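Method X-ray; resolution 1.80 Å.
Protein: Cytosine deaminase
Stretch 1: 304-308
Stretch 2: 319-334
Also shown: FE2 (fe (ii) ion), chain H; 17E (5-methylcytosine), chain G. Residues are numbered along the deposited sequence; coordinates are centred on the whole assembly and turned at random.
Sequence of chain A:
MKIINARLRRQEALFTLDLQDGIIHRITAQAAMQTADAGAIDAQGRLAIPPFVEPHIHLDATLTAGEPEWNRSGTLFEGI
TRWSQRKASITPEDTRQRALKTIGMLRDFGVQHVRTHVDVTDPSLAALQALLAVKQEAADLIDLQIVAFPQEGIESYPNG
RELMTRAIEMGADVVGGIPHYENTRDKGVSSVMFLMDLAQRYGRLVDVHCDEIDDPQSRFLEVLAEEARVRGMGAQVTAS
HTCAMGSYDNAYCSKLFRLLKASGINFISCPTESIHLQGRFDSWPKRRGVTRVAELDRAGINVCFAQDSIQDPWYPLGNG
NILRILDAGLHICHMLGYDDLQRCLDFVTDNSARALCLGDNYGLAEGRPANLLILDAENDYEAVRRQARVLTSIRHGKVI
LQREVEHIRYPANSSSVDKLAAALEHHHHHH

Stretch 1 (304-308) CFAQD
Stretch 2 319-334: NGNILRILDAGLHICH

Residues 304-308 leave a β-strand, which covers Cys-304 and Phe-305, and run on as loop; residues 319-334 form a turn, a helix and its C-terminal exit. The two stretches bury 468 Å² between them, and the register is set by CA-CA separations of 6.5 Å for Phe-305 to Leu-326 and 6.4 Å for Gln-307 to Ile-325.

The second stretch opens with Asn-319 (phi/psi -142/3, chi1 p), whose OD1 accepts from Asn-321 N at 2.9 Å and so ties the turn together. Gly-320 lies at 97/-7, where a CB would be jammed against the preceding carbonyl O, a conformation that by itself calls for glycine. Its CA comes within 3.1 Å of Gln-307 OE1, and its O accepts a weak hydrogen bond from Gln-307 NE2 (3.3 Å, 135°). Gln-307 (-78/-36; chi1 m, chi2 t, chi3 76°) sends its CB sideways, yet its amide reaches the turn. Asn-321 (-91/102, chi1 t) points away and serves as N-cap: its OD1 accepts from Leu-323 N at 3.2 Å.

Ile-322 (chi1 t, chi2 97°) starts sideways, but its CD1 bends back to the first stretch, 3.8 Å from Phe-305 O and 4.1 Å from Ala-306 CA. Regular helical bonds follow, beginning with Leu-326 N to Ile-322 O at 2.9 Å. One turn on, Ile-325 (chi1 m, chi2 m) points toward the first stretch. Its CG1 packs 3.3 Å from Gln-307 CG, while its CG2 lies 3.5 Å from Ala-306 O and 3.9 Å from Phe-305 CB. Ala-306 (-145/159) turns its own CB away, so its backbone supplies these contacts.

Phe-305 (-111/150; chi1 m, chi2 -54°) points toward the helix. Leu-326 (chi1 t, chi2 p) places CD1 at the ring edge, 3.8 Å from Phe-305 CD2. Gly-329 CA sits over one ring face, 4.1 Å from the Phe-305 centroid and 28° off the normal, in a CH-pi contact; it is 3.7 Å from Phe-305 CZ. A CB here would fall 2.5 Å from that CZ, so the ring's close approach depends on the bare glycine. Leu-330 (chi1 m, chi2 t) adds a looser contact, CD2 to Phe-305 CE2 at 4.5 Å. Cys-333 (-93/6, chi1 m), the first residue to leave helical angles, points toward the strand; its SG lies at the ring edge, 4.3 Å from Phe-305 CE1.

Beyond this packing, Asp-308 (74/-64, chi1 t) binds the iron through OD2 at 2.3 Å and accepts from 5-methylcytosine N4 through OD1 at 2.7 Å.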

# COMPACT_ATOMS: atom_id res chain seq x y z
N CYS A 304 7.84 -11.61 -10.22
CA CYS A 304 6.50 -11.04 -10.18
C CYS A 304 5.98 -10.92 -8.75
O CYS A 304 6.64 -11.37 -7.82
CB CYS A 304 5.55 -11.87 -11.04
SG CYS A 304 5.36 -13.56 -10.46
N PHE A 305 4.82 -10.29 -8.58
CA PHE A 305 4.25 -10.04 -7.24
C PHE A 305 3.00 -10.87 -6.99
O PHE A 305 2.24 -11.16 -7.92
CB PHE A 305 3.89 -8.57 -7.07
CG PHE A 305 5.06 -7.64 -7.00
CD1 PHE A 305 6.08 -7.86 -6.08
CD2 PHE A 305 5.15 -6.54 -7.85
CE1 PHE A 305 7.17 -7.00 -6.00
CE2 PHE A 305 6.23 -5.67 -7.78
CZ PHE A 305 7.25 -5.90 -6.85
N ALA A 306 2.77 -11.22 -5.72
CA ALA A 306 1.61 -12.02 -5.37
C ALA A 306 1.05 -11.62 -4.01
O ALA A 306 1.75 -11.03 -3.19
CB ALA A 306 1.99 -13.50 -5.36
N GLN A 307 -0.21 -11.96 -3.78
CA GLN A 307 -0.87 -11.63 -2.52
C GLN A 307 -0.50 -12.54 -1.35
O GLN A 307 -0.41 -12.07 -0.22
CB GLN A 307 -2.40 -11.59 -2.70
CG GLN A 307 -2.84 -10.47 -3.64
CD GLN A 307 -4.31 -10.53 -4.00
OE1 GLN A 307 -5.17 -10.17 -3.20
NE2 GLN A 307 -4.60 -10.97 -5.22
N ASP A 308 -0.30 -13.83 -1.63
CA ASP A 308 0.05 -14.83 -0.60
C ASP A 308 -1.13 -15.21 0.30
O ASP A 308 -1.59 -16.35 0.30
CB ASP A 308 1.25 -14.35 0.25
CG ASP A 308 1.94 -15.48 0.97
OD1 ASP A 308 2.50 -15.27 2.07
OD2 ASP A 308 1.92 -16.59 0.43
N ASN A 319 -7.93 -8.38 0.11
CA ASN A 319 -9.24 -8.17 -0.51
C ASN A 319 -9.33 -8.69 -1.95
O ASN A 319 -10.37 -8.53 -2.61
CB ASN A 319 -9.65 -6.70 -0.45
CG ASN A 319 -8.69 -5.78 -1.21
OD1 ASN A 319 -7.86 -6.24 -1.98
ND2 ASN A 319 -8.80 -4.48 -0.97
N GLY A 320 -8.25 -9.29 -2.43
CA GLY A 320 -8.22 -9.84 -3.78
C GLY A 320 -7.59 -8.93 -4.82
O GLY A 320 -7.39 -9.35 -5.97
N ASN A 321 -7.26 -7.70 -4.44
CA ASN A 321 -6.80 -6.68 -5.40
C ASN A 321 -5.28 -6.66 -5.59
O ASN A 321 -4.55 -6.12 -4.76
CB ASN A 321 -7.29 -5.29 -4.99
CG ASN A 321 -6.94 -4.21 -6.01
OD1 ASN A 321 -6.59 -4.50 -7.15
ND2 ASN A 321 -7.04 -2.95 -5.59
N ILE A 322 -4.81 -7.25 -6.69
CA ILE A 322 -3.37 -7.34 -6.96
C ILE A 322 -2.71 -5.97 -7.20
O ILE A 322 -1.49 -5.81 -7.02
CB ILE A 322 -3.07 -8.30 -8.14
CG1 ILE A 322 -1.60 -8.75 -8.12
CG2 ILE A 322 -3.41 -7.65 -9.47
CD1 ILE A 322 -1.37 -10.10 -7.47
N LEU A 323 -3.50 -4.97 -7.58
CA LEU A 323 -2.94 -3.62 -7.78
C LEU A 323 -2.46 -3.02 -6.46
O LEU A 323 -1.55 -2.18 -6.45
CB LEU A 323 -3.95 -2.70 -8.45
CG LEU A 323 -4.22 -3.00 -9.93
CD1 LEU A 323 -5.13 -1.94 -10.54
CD2 LEU A 323 -2.91 -3.11 -10.70
N ARG A 324 -3.07 -3.44 -5.35
CA ARG A 324 -2.63 -2.96 -4.05
C ARG A 324 -1.25 -3.54 -3.76
O ARG A 324 -0.38 -2.85 -3.23
CB ARG A 324 -3.64 -3.36 -2.96
CG ARG A 324 -3.44 -2.64 -1.63
CD ARG A 324 -4.44 -3.11 -0.55
NE ARG A 324 -4.33 -4.56 -0.34
CZ ARG A 324 -3.63 -5.13 0.63
NH1 ARG A 324 -2.99 -4.38 1.52
NH2 ARG A 324 -3.57 -6.45 0.71
N ILE A 325 -1.06 -4.81 -4.11
CA ILE A 325 0.22 -5.50 -3.93
C ILE A 325 1.31 -4.89 -4.80
O ILE A 325 2.45 -4.69 -4.36
CB ILE A 325 0.09 -6.99 -4.33
CG1 ILE A 325 -1.00 -7.68 -3.51
CG2 ILE A 325 1.43 -7.72 -4.20
CD1 ILE A 325 -1.13 -7.25 -2.08
N LEU A 326 0.96 -4.62 -6.05
CA LEU A 326 1.87 -3.97 -6.97
C LEU A 326 2.34 -2.65 -6.38
O LEU A 326 3.53 -2.38 -6.36
CB LEU A 326 1.20 -3.74 -8.33
CG LEU A 326 2.03 -2.98 -9.38
CD1 LEU A 326 3.33 -3.72 -9.67
CD2 LEU A 326 1.22 -2.79 -10.67
N ASP A 327 1.41 -1.84 -5.89
CA ASP A 327 1.76 -0.56 -5.27
C ASP A 327 2.79 -0.77 -4.15
O ASP A 327 3.86 -0.12 -4.11
CB ASP A 327 0.49 0.09 -4.72
CG ASP A 327 0.71 1.51 -4.24
OD1 ASP A 327 0.24 1.83 -3.12
OD2 ASP A 327 1.33 2.31 -4.98
N ALA A 328 2.48 -1.70 -3.25
CA ALA A 328 3.35 -2.01 -2.12
C ALA A 328 4.74 -2.43 -2.59
O ALA A 328 5.75 -1.97 -2.07
CB ALA A 328 2.73 -3.13 -1.28
N GLY A 329 4.76 -3.32 -3.57
CA GLY A 329 6.01 -3.85 -4.09
C GLY A 329 6.88 -2.76 -4.69
O GLY A 329 8.07 -2.71 -4.42
N LEU A 330 6.28 -1.89 -5.49
CA LEU A 330 7.05 -0.81 -6.11
C LEU A 330 7.68 0.12 -5.07
O LEU A 330 8.80 0.62 -5.28
CB LEU A 330 6.18 -0.02 -7.09
CG LEU A 330 5.59 -0.79 -8.27
CD1 LEU A 330 4.76 0.16 -9.12
CD2 LEU A 330 6.69 -1.42 -9.12
N HIS A 331 6.97 0.38 -3.98
CA HIS A 331 7.50 1.23 -2.90
C HIS A 331 8.63 0.53 -2.14
O HIS A 331 9.72 1.08 -1.98
CB HIS A 331 6.40 1.60 -1.90
CG HIS A 331 5.44 2.64 -2.38
ND1 HIS A 331 4.48 2.38 -3.34
CD2 HIS A 331 5.27 3.94 -2.02
CE1 HIS A 331 3.78 3.48 -3.56
NE2 HIS A 331 4.24 4.44 -2.78
N ILE A 332 8.36 -0.68 -1.65
CA ILE A 332 9.31 -1.38 -0.79
C ILE A 332 10.59 -1.77 -1.53
O ILE A 332 11.68 -1.80 -0.94
CB ILE A 332 8.66 -2.64 -0.14
CG1 ILE A 332 7.38 -2.24 0.60
CG2 ILE A 332 9.62 -3.29 0.85
CD1 ILE A 332 6.56 -3.42 1.15
N CYS A 333 10.46 -2.06 -2.82
CA CYS A 333 11.58 -2.53 -3.64
C CYS A 333 12.31 -1.39 -4.36
O CYS A 333 13.22 -1.64 -5.15
CB CYS A 333 11.09 -3.56 -4.66
SG CYS A 333 10.36 -5.03 -3.87
N HIS A 334 11.91 -0.15 -4.06
CA HIS A 334 12.54 1.02 -4.68
C HIS A 334 12.45 0.98 -6.20
O HIS A 334 13.45 1.14 -6.90
CB HIS A 334 13.99 1.19 -4.23
CG HIS A 334 14.14 1.77 -2.87
ND1 HIS A 334 15.30 1.68 -2.13
CD2 HIS A 334 13.27 2.50 -2.11
CE1 HIS A 334 15.14 2.31 -0.98
NE2 HIS A 334 13.92 2.80 -0.94
FE FE2 H . 3.29 -18.45 0.57
N1 17E G . 2.98 -20.72 5.16
C2 17E G . 4.23 -20.32 4.96
O2 17E G . 5.27 -21.17 5.25
N3 17E G . 4.51 -19.10 4.47
C4 17E G . 3.51 -18.24 4.18
N4 17E G . 3.82 -16.95 3.67
C5 17E G . 2.18 -18.62 4.38
C6 17E G . 1.94 -19.90 4.88
CM5 17E G . 1.07 -17.68 4.05